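Local coordinates for protein decapping nuclease RAI1 (Scheffersomyces stipitis, PDB 5ULJ) that hydrolyses NAD, m7G-type and triphosphate 5' ends of RNA with a divalent metal ion, and stimulates the exoribonuclease RAT1, at residues Arg115-Lys120 / Ile145-Glu150; Asp133-Ala138 / Asn386-Thr391; Lys358-Ser363 / Phe371-Leu376. One frame throughout, in Å; residues are numbered along the deposited sequence.

From the N terminus, helix 115-123 comes first, then strands 132-139 and 142-147, which pair antiparallel. Interaction 1 closes the short loop that holds strand 132-139, bringing 145-150 back to the helix. Interaction 2 starts on that strand, so its span crosses that of interaction 1. It closes a far longer loop, ending at 386-391. Interaction 3 is a hairpin contact that lies wholly within this long loop and follows interaction 1 in series. Strands 142-147, 132-139 and 359-365 are successive neighbours, so the three contacts adjoin. D148 of interaction 1 bonds to N135 of interaction 2 and R361 of interaction 3.

Interaction 1 of 3, residues Arg115-Lys120 / Ile145-Glu150; sequences RGLMTK and INSDEE. With 0WD ([[(2R,3S,4R,5R)-5-(3-aminocarbonyl-4H-pyridin-1-yl)-3,4-bis(oxidanyl)oxolan-2-yl]methoxy-oxidanyl-phosphoryl] [(2R,3S,4R,5R)-5-(6-aminopurin-9-yl)-4-oxidanyl-3-phosphonooxy-oxolan-2-yl]methyl hydrogen phosphate), chain F.
L117 has CG beside the backbone N (chi1 -56°) and an extended chi2, which carry its methyls to the backbone of strand 142-147. M118 starts the same way, but bends at chi2 and chi3, and this bend brings CE to I145. L117 CD1 lies 3.6 Å from N146 CA and also touches I145 O and S147 N. Its other branch, CD2, packs on S147 CB at 3.9 Å. M118 CE meets I145 CG2 at 4.0 Å, and these two side chains cross at about a right angle. The amide end of N146 approaches L117 through OD1, while its ND2 is bonded to the carbonyl of S85. The helix and the strand run at 81° to each other.

At the N-terminal end of the same helix, the substrate-binding residues R115 and G116 hold the nucleotide. R115 has CG anti to the backbone N (chi1 -177°), and its chain then bends back toward the diphosphate. NE of R115 donates to O2A of 0WD at 2.9 Å. NH2 of R115 reaches O1N of 0WD at 3.0 Å and makes a weak second bond to O2A. The guanidinium thus spans both phosphates. NH2 also bonds to the carbonyl of E235 and NH1 to that of Q282, which should limit its rotation. G116 N donates to O2N of 0WD at 2.9 Å. A side chain on G116 would run into the bridging O3P.

The two halves differ in chemistry. Strand and helix meet through van der Waals contacts of apolar side chains, partly against the strand backbone, and S147 N is buried there without a partner. The diphosphate instead meets a guanidinium and a backbone N-H at the start of a helix, which would be expected to stabilise its negative charge.

Interaction 2 of 3, residues Asp133-Ala138 / Asn386-Thr391; sequences DLNVLA and NGEMLT
L137 and M389 reach toward each other tip to tip, with L137 CD2 3.7 Å from M389 SD, and apolar contacts of this kind carry most of the interface. The other branch of L137, CD1, meets L390 CD1 at 3.7 Å. L137 thus sits with one methyl on each of two successive residues. M389 is extended at chi2 and bends at chi3, which turns CE onto N135 O and L137. Its SD also touches N135 CB at 3.7 Å. An alanine at L137 would remove both methyls and is likely to open a gap between the strand and the tips of M389 and L390.

The polar contact is bridged by water. N135 ND2 and E388 OE2 are 4.0 Å apart, with their amide and carboxylate planes turned 53°. A water accepts from N135 ND2 at 3.0 Å and donates to E388 OE2 at 2.8 Å. Both groups have direct partners too. N135 ND2 bonds to D148. E388 OE1 makes a salt bridge with R383, and OE2 also accepts from E149 N.

Strand 132-139 lies between strands 142-147 and 359-365. The end of helix 380-388 and the turn after it pack against it through N135 and L137. M389 also reaches F144 and N146 on strand 142-147.

Interaction 3 of 3, residues Lys358-Ser363 / Phe371-Leu376; sequences KAYRVS and FTLREL
Strands 359-363 and 371-375 run antiparallel at 161°, with axes 4.8 Å apart, and five backbone hydrogen bonds join the two segments. R361 with R374 and S363 with T372 are hydrogen-bonded pairs. Y360 with E375 and V362 with L373 are non-hydrogen-bonded pairs. At one end, L376 N donates to A359 O at 2.9 Å.

On the face of Y360, V362, L373 and E375 the contacts are mostly apolar. L373 CD1 touches V362 CG2 at 3.7 Å and also Y360 CB. V362 CG1 lies against the ring of F371, 3.4 Å from CZ, and that ring meets W339 edge to face. The Y360 ring runs past E375, its CE2 near E375 CB. The extended chain of E375 (chi1 177°) places its carboxylate beside the K358 aliphatic chain, with K358 CE 3.3 Å from E375 OE2. K358 NZ is 4.3 Å from E375 OE2, too far for a salt bridge.

On the other face R361 and R374 lie side by side, their guanidinium planes 84° apart. L376 CD2 sits over the centre of the R361 guanidinium, 3.6 Å above its plane. A water accepts from R361 NH1; its bond to R374 NH2 is doubtful. The charge of R361 has a partner in D148, by a salt bridge, while its NE bonds to N135. S363 OG reaches D133.

Strand 132-139 flanks the first strand, strand 10-12 the second, and helix 333-350 covers the face of V362 and L373. The arrangement is a beta hairpin, joining strands 359-365 and 370-375 away from the nucleotide and metal sites.

Interaction 1 of 3, residues Arg115-Lys120 / Ile145-Glu150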
# COMPACT_ATOMS: atom_id res chain seq x y z
N ARG A 115 2.96 3.23 -2.53
CA ARG A 115 3.26 3.01 -1.12
C ARG A 115 3.60 1.55 -0.84
O ARG A 115 4.57 1.26 -0.14
CB ARG A 115 2.07 3.45 -0.26
CG ARG A 115 2.28 3.35 1.25
CD ARG A 115 1.79 2.02 1.82
NE ARG A 115 0.48 1.65 1.30
CZ ARG A 115 -0.68 2.05 1.83
NH1 ARG A 115 -0.68 2.84 2.89
NH2 ARG A 115 -1.82 1.66 1.29
N GLY A 116 2.80 0.64 -1.38
CA GLY A 116 2.95 -0.78 -1.12
C GLY A 116 4.30 -1.33 -1.54
O GLY A 116 4.82 -2.26 -0.91
N LEU A 117 4.87 -0.77 -2.59
CA LEU A 117 6.18 -1.19 -3.07
C LEU A 117 7.27 -0.78 -2.09
O LEU A 117 8.23 -1.52 -1.86
CB LEU A 117 6.45 -0.61 -4.46
CG LEU A 117 5.40 -0.96 -5.51
CD1 LEU A 117 5.72 -0.29 -6.83
CD2 LEU A 117 5.28 -2.47 -5.69
N MET A 118 7.12 0.41 -1.51
CA MET A 118 8.08 0.89 -0.53
C MET A 118 7.94 0.15 0.79
O MET A 118 8.91 -0.03 1.52
CB MET A 118 7.93 2.40 -0.32
CG MET A 118 8.18 3.24 -1.57
SD MET A 118 9.83 3.00 -2.29
CE MET A 118 9.46 1.90 -3.66
N THR A 119 6.72 -0.30 1.08
CA THR A 119 6.46 -1.11 2.26
C THR A 119 7.22 -2.42 2.17
O THR A 119 7.75 -2.92 3.16
CB THR A 119 4.95 -1.39 2.44
OG1 THR A 119 4.25 -0.16 2.64
CG2 THR A 119 4.71 -2.29 3.65
N LYS A 120 7.29 -2.98 0.96
CA LYS A 120 8.04 -4.21 0.72
C LYS A 120 9.51 -4.04 1.07
O LYS A 120 10.11 -4.91 1.70
CB LYS A 120 7.89 -4.64 -0.75
CG LYS A 120 6.53 -5.21 -1.09
CD LYS A 120 6.23 -6.44 -0.24
CE LYS A 120 4.87 -7.03 -0.57
NZ LYS A 120 4.53 -8.16 0.34
N ILE A 145 9.15 4.01 -10.12
CA ILE A 145 9.31 2.66 -9.60
C ILE A 145 8.00 1.89 -9.58
O ILE A 145 6.99 2.35 -9.05
CB ILE A 145 9.90 2.69 -8.17
CG1 ILE A 145 11.25 3.40 -8.17
CG2 ILE A 145 10.03 1.28 -7.62
CD1 ILE A 145 11.91 3.47 -6.80
N ASN A 146 8.02 0.70 -10.18
CA ASN A 146 6.85 -0.15 -10.23
C ASN A 146 7.24 -1.62 -10.16
O ASN A 146 8.36 -1.99 -10.49
CB ASN A 146 6.04 0.12 -11.50
CG ASN A 146 4.67 -0.53 -11.48
OD1 ASN A 146 4.08 -0.72 -10.41
ND2 ASN A 146 4.15 -0.88 -12.65
N SER A 147 6.31 -2.46 -9.71
CA SER A 147 6.50 -3.90 -9.80
C SER A 147 6.40 -4.32 -11.26
O SER A 147 5.86 -3.59 -12.08
CB SER A 147 5.47 -4.64 -8.94
OG SER A 147 4.15 -4.30 -9.32
N ASP A 148 6.92 -5.50 -11.58
CA ASP A 148 6.88 -5.98 -12.96
C ASP A 148 5.65 -6.85 -13.20
O ASP A 148 5.46 -7.87 -12.54
CB ASP A 148 8.15 -6.77 -13.29
CG ASP A 148 8.24 -7.14 -14.75
OD1 ASP A 148 8.55 -6.26 -15.57
OD2 ASP A 148 7.99 -8.32 -15.08
N GLU A 149 4.82 -6.43 -14.15
CA GLU A 149 3.55 -7.09 -14.43
C GLU A 149 3.69 -8.58 -14.74
O GLU A 149 2.99 -9.41 -14.16
CB GLU A 149 2.83 -6.40 -15.60
CG GLU A 149 2.13 -5.11 -15.23
CD GLU A 149 1.33 -4.54 -16.38
OE1 GLU A 149 0.65 -3.50 -16.18
OE2 GLU A 149 1.37 -5.12 -17.48
N GLU A 150 4.60 -8.91 -15.65
CA GLU A 150 4.78 -10.29 -16.07
C GLU A 150 5.32 -11.16 -14.94
O GLU A 150 4.92 -12.31 -14.79
CB GLU A 150 5.71 -10.37 -17.29
CG GLU A 150 5.23 -9.55 -18.48
CD GLU A 150 5.43 -10.26 -19.80
OE1 GLU A 150 4.67 -11.20 -20.10
OE2 GLU A 150 6.36 -9.88 -20.54
C1M 0WD F . -2.99 -1.17 -6.89
C2M 0WD F . -2.46 -2.03 -5.77
O2M 0WD F . -2.28 -3.38 -6.21
C3M 0WD F . -3.66 -1.92 -4.88
O3M 0WD F . -4.76 -2.54 -5.55
O4M 0WD F . -3.28 0.04 -6.16
C4M 0WD F . -3.87 -0.40 -4.90
C5M 0WD F . -3.20 0.31 -3.71
O5M 0WD F . -1.78 0.34 -3.82
PN 0WD F . -0.90 0.25 -2.48
O1N 0WD F . -1.81 1.06 -1.63
O2N 0WD F . 0.41 0.72 -2.98
O3P 0WD F . -0.94 -1.31 -2.07
PA 0WD F . -0.84 -1.93 -0.60
O1A 0WD F . -0.25 -3.28 -0.71
O2A 0WD F . -0.22 -0.94 0.31
O5B 0WD F . -2.39 -2.08 -0.21
C5B 0WD F . -3.00 -3.38 -0.18
C4B 0WD F . -4.46 -3.28 -0.63
C3B 0WD F . -5.34 -4.23 0.15
O3B 0WD F . -5.48 -3.82 1.52
P2' 0WD F . -4.68 -4.56 2.68
OP2 0WD F . -5.62 -4.42 3.81
OP1 0WD F . -4.53 -5.93 2.18
OP3 0WD F . -3.44 -3.78 2.81
O4B 0WD F . -4.64 -3.79 -1.97
C1B 0WD F . -6.06 -4.17 -2.03
C2B 0WD F . -6.59 -3.93 -0.62
O2B 0WD F . -6.90 -2.54 -0.47

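Interaction 2 of 3, residues Asp133-Ala138 / Asn386-Thr391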
# COMPACT_ATOMS: atom_id res chain seq x y z
N ASP A 133 10.87 -7.68 -6.55
CA ASP A 133 11.33 -7.29 -7.87
C ASP A 133 10.68 -5.98 -8.29
O ASP A 133 9.46 -5.89 -8.44
CB ASP A 133 11.04 -8.38 -8.90
CG ASP A 133 11.91 -9.61 -8.70
OD1 ASP A 133 11.49 -10.53 -7.98
OD2 ASP A 133 13.02 -9.64 -9.27
N LEU A 134 11.51 -4.95 -8.49
CA LEU A 134 11.01 -3.63 -8.83
C LEU A 134 11.68 -3.07 -10.08
O LEU A 134 12.91 -3.06 -10.18
CB LEU A 134 11.23 -2.66 -7.66
CG LEU A 134 10.59 -3.04 -6.33
CD1 LEU A 134 11.06 -2.10 -5.23
CD2 LEU A 134 9.07 -3.01 -6.45
N ASN A 135 10.88 -2.60 -11.03
CA ASN A 135 11.39 -1.91 -12.20
C ASN A 135 11.64 -0.44 -11.88
O ASN A 135 10.79 0.23 -11.31
CB ASN A 135 10.43 -2.03 -13.38
CG ASN A 135 10.33 -3.44 -13.91
OD1 ASN A 135 11.29 -4.21 -13.85
ND2 ASN A 135 9.17 -3.79 -14.45
N VAL A 136 12.82 0.05 -12.24
CA VAL A 136 13.16 1.45 -12.04
C VAL A 136 13.64 2.07 -13.35
O VAL A 136 14.49 1.50 -14.04
CB VAL A 136 14.24 1.64 -10.96
CG1 VAL A 136 14.40 3.11 -10.63
CG2 VAL A 136 13.89 0.85 -9.71
N LEU A 137 13.10 3.24 -13.69
CA LEU A 137 13.57 3.95 -14.87
C LEU A 137 13.66 5.45 -14.60
O LEU A 137 12.85 6.02 -13.87
CB LEU A 137 12.65 3.67 -16.07
CG LEU A 137 11.18 4.09 -16.02
CD1 LEU A 137 10.99 5.52 -16.53
CD2 LEU A 137 10.33 3.13 -16.83
N ALA A 138 14.66 6.07 -15.21
CA ALA A 138 14.85 7.51 -15.10
C ALA A 138 14.11 8.22 -16.23
O ALA A 138 14.24 7.85 -17.39
CB ALA A 138 16.33 7.86 -15.12
N ASN A 386 6.55 2.54 -22.72
CA ASN A 386 5.43 2.69 -23.66
C ASN A 386 4.19 1.93 -23.24
O ASN A 386 3.61 1.18 -24.03
CB ASN A 386 5.86 2.26 -25.06
CG ASN A 386 6.97 3.11 -25.63
OD1 ASN A 386 6.75 4.23 -26.08
ND2 ASN A 386 8.19 2.58 -25.60
N GLY A 387 3.76 2.12 -21.99
CA GLY A 387 2.54 1.49 -21.52
C GLY A 387 2.53 1.04 -20.07
O GLY A 387 1.68 1.48 -19.29
N GLU A 388 3.45 0.15 -19.72
CA GLU A 388 3.43 -0.47 -18.40
C GLU A 388 3.73 0.52 -17.28
O GLU A 388 3.11 0.48 -16.22
CB GLU A 388 4.42 -1.64 -18.34
CG GLU A 388 4.48 -2.31 -16.98
CD GLU A 388 5.01 -3.73 -17.04
OE1 GLU A 388 4.98 -4.33 -18.14
OE2 GLU A 388 5.46 -4.24 -16.00
N MET A 389 4.69 1.41 -17.50
CA MET A 389 5.02 2.42 -16.50
C MET A 389 4.72 3.82 -17.04
O MET A 389 3.75 4.45 -16.62
CB MET A 389 6.48 2.29 -16.06
CG MET A 389 6.73 1.01 -15.26
SD MET A 389 8.44 0.78 -14.73
CE MET A 389 8.63 2.16 -13.60
N LEU A 390 5.55 4.30 -17.96
CA LEU A 390 5.28 5.57 -18.61
C LEU A 390 4.17 5.41 -19.65
O LEU A 390 4.09 4.38 -20.32
CB LEU A 390 6.54 6.13 -19.28
CG LEU A 390 7.74 6.43 -18.37
CD1 LEU A 390 8.90 6.98 -19.19
CD2 LEU A 390 7.35 7.40 -17.26
N THR A 391 3.32 6.43 -19.77
CA THR A 391 2.25 6.41 -20.76
C THR A 391 2.44 7.52 -21.78
O THR A 391 3.12 8.51 -21.51
CB THR A 391 0.87 6.55 -20.11
OG1 THR A 391 0.79 7.80 -19.41
CG2 THR A 391 0.62 5.41 -19.13
O HOH W 1 6.58 -2.23 -14.39

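Interaction 3 of 3, residues Lys358-Ser363 / Phe371-Leu376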
# COMPACT_ATOMS: atom_id res chain seq x y z
N LYS A 358 17.93 3.64 -20.65
CA LYS A 358 18.03 2.38 -19.92
C LYS A 358 16.88 2.16 -18.94
O LYS A 358 16.19 3.10 -18.55
CB LYS A 358 19.35 2.32 -19.15
CG LYS A 358 20.59 2.26 -20.03
CD LYS A 358 21.86 2.37 -19.19
CE LYS A 358 23.10 2.04 -20.01
NZ LYS A 358 23.23 2.93 -21.20
N ALA A 359 16.68 0.90 -18.57
CA ALA A 359 15.75 0.54 -17.51
C ALA A 359 16.46 -0.39 -16.53
O ALA A 359 17.30 -1.20 -16.93
CB ALA A 359 14.51 -0.13 -18.08
N TYR A 360 16.13 -0.27 -15.25
CA TYR A 360 16.80 -1.06 -14.22
C TYR A 360 15.82 -1.92 -13.44
O TYR A 360 14.62 -1.68 -13.45
CB TYR A 360 17.56 -0.15 -13.26
CG TYR A 360 18.70 0.62 -13.91
CD1 TYR A 360 18.47 1.84 -14.53
CD2 TYR A 360 19.99 0.13 -13.89
CE1 TYR A 360 19.50 2.55 -15.12
CE2 TYR A 360 21.03 0.83 -14.48
CZ TYR A 360 20.78 2.03 -15.09
OH TYR A 360 21.81 2.73 -15.68
N ARG A 361 16.35 -2.94 -12.77
CA ARG A 361 15.54 -3.77 -11.89
C ARG A 361 16.24 -4.01 -10.56
O ARG A 361 17.37 -4.49 -10.52
CB ARG A 361 15.20 -5.10 -12.55
CG ARG A 361 14.36 -6.02 -11.66
CD ARG A 361 13.71 -7.11 -12.47
NE ARG A 361 12.77 -6.58 -13.46
CZ ARG A 361 12.31 -7.26 -14.50
NH1 ARG A 361 12.69 -8.51 -14.69
NH2 ARG A 361 11.47 -6.69 -15.35
N VAL A 362 15.55 -3.67 -9.48
CA VAL A 362 16.03 -3.96 -8.14
C VAL A 362 15.41 -5.27 -7.68
O VAL A 362 14.19 -5.44 -7.72
CB VAL A 362 15.67 -2.83 -7.15
CG1 VAL A 362 16.35 -3.07 -5.82
CG2 VAL A 362 16.07 -1.49 -7.73
N SER A 363 16.25 -6.20 -7.24
CA SER A 363 15.77 -7.53 -6.91
C SER A 363 16.35 -8.08 -5.61
O SER A 363 17.56 -8.08 -5.41
CB SER A 363 16.07 -8.50 -8.06
OG SER A 363 15.62 -9.80 -7.75
N PHE A 371 20.65 -8.53 -2.41
CA PHE A 371 19.89 -7.37 -2.85
C PHE A 371 20.63 -6.71 -4.00
O PHE A 371 21.67 -6.08 -3.80
CB PHE A 371 19.71 -6.39 -1.69
CG PHE A 371 18.70 -5.30 -1.95
CD1 PHE A 371 17.36 -5.50 -1.65
CD2 PHE A 371 19.09 -4.08 -2.48
CE1 PHE A 371 16.43 -4.51 -1.89
CE2 PHE A 371 18.16 -3.09 -2.71
CZ PHE A 371 16.83 -3.30 -2.42
N THR A 372 20.10 -6.86 -5.21
CA THR A 372 20.85 -6.47 -6.40
C THR A 372 20.18 -5.39 -7.24
O THR A 372 18.95 -5.30 -7.31
CB THR A 372 21.11 -7.68 -7.32
OG1 THR A 372 19.87 -8.18 -7.83
CG2 THR A 372 21.81 -8.79 -6.55
N LEU A 373 21.00 -4.56 -7.87
CA LEU A 373 20.55 -3.61 -8.88
C LEU A 373 21.23 -3.93 -10.20
O LEU A 373 22.45 -4.05 -10.26
CB LEU A 373 20.85 -2.17 -8.45
CG LEU A 373 20.62 -1.10 -9.52
CD1 LEU A 373 19.13 -0.94 -9.81
CD2 LEU A 373 21.24 0.22 -9.11
N ARG A 374 20.44 -4.08 -11.26
CA ARG A 374 21.01 -4.40 -12.55
C ARG A 374 20.27 -3.72 -13.70
O ARG A 374 19.08 -3.45 -13.61
CB ARG A 374 21.02 -5.92 -12.77
CG ARG A 374 19.66 -6.52 -13.10
CD ARG A 374 19.74 -8.04 -13.14
NE ARG A 374 18.56 -8.63 -13.77
CZ ARG A 374 17.44 -8.96 -13.12
NH1 ARG A 374 17.35 -8.75 -11.81
NH2 ARG A 374 16.42 -9.49 -13.78
N GLU A 375 21.01 -3.43 -14.76
CA GLU A 375 20.42 -2.92 -15.98
C GLU A 375 19.73 -4.06 -16.72
O GLU A 375 20.32 -5.12 -16.93
CB GLU A 375 21.48 -2.27 -16.87
CG GLU A 375 20.95 -1.77 -18.21
CD GLU A 375 22.04 -1.20 -19.09
OE1 GLU A 375 23.16 -0.98 -18.59
OE2 GLU A 375 21.77 -0.96 -20.29
N LEU A 376 18.47 -3.85 -17.10
CA LEU A 376 17.73 -4.85 -17.85
C LEU A 376 18.24 -4.91 -19.29
O LEU A 376 18.42 -3.88 -19.93
CB LEU A 376 16.23 -4.55 -17.82
CG LEU A 376 15.58 -4.68 -16.44
CD1 LEU A 376 14.23 -3.98 -16.39
CD2 LEU A 376 15.44 -6.14 -16.05
O HOH W 2 17.77 -1.31 -20.21
O HOH W 3 14.26 -10.32 -12.95
O HOH W 4 19.19 -10.50 -5.85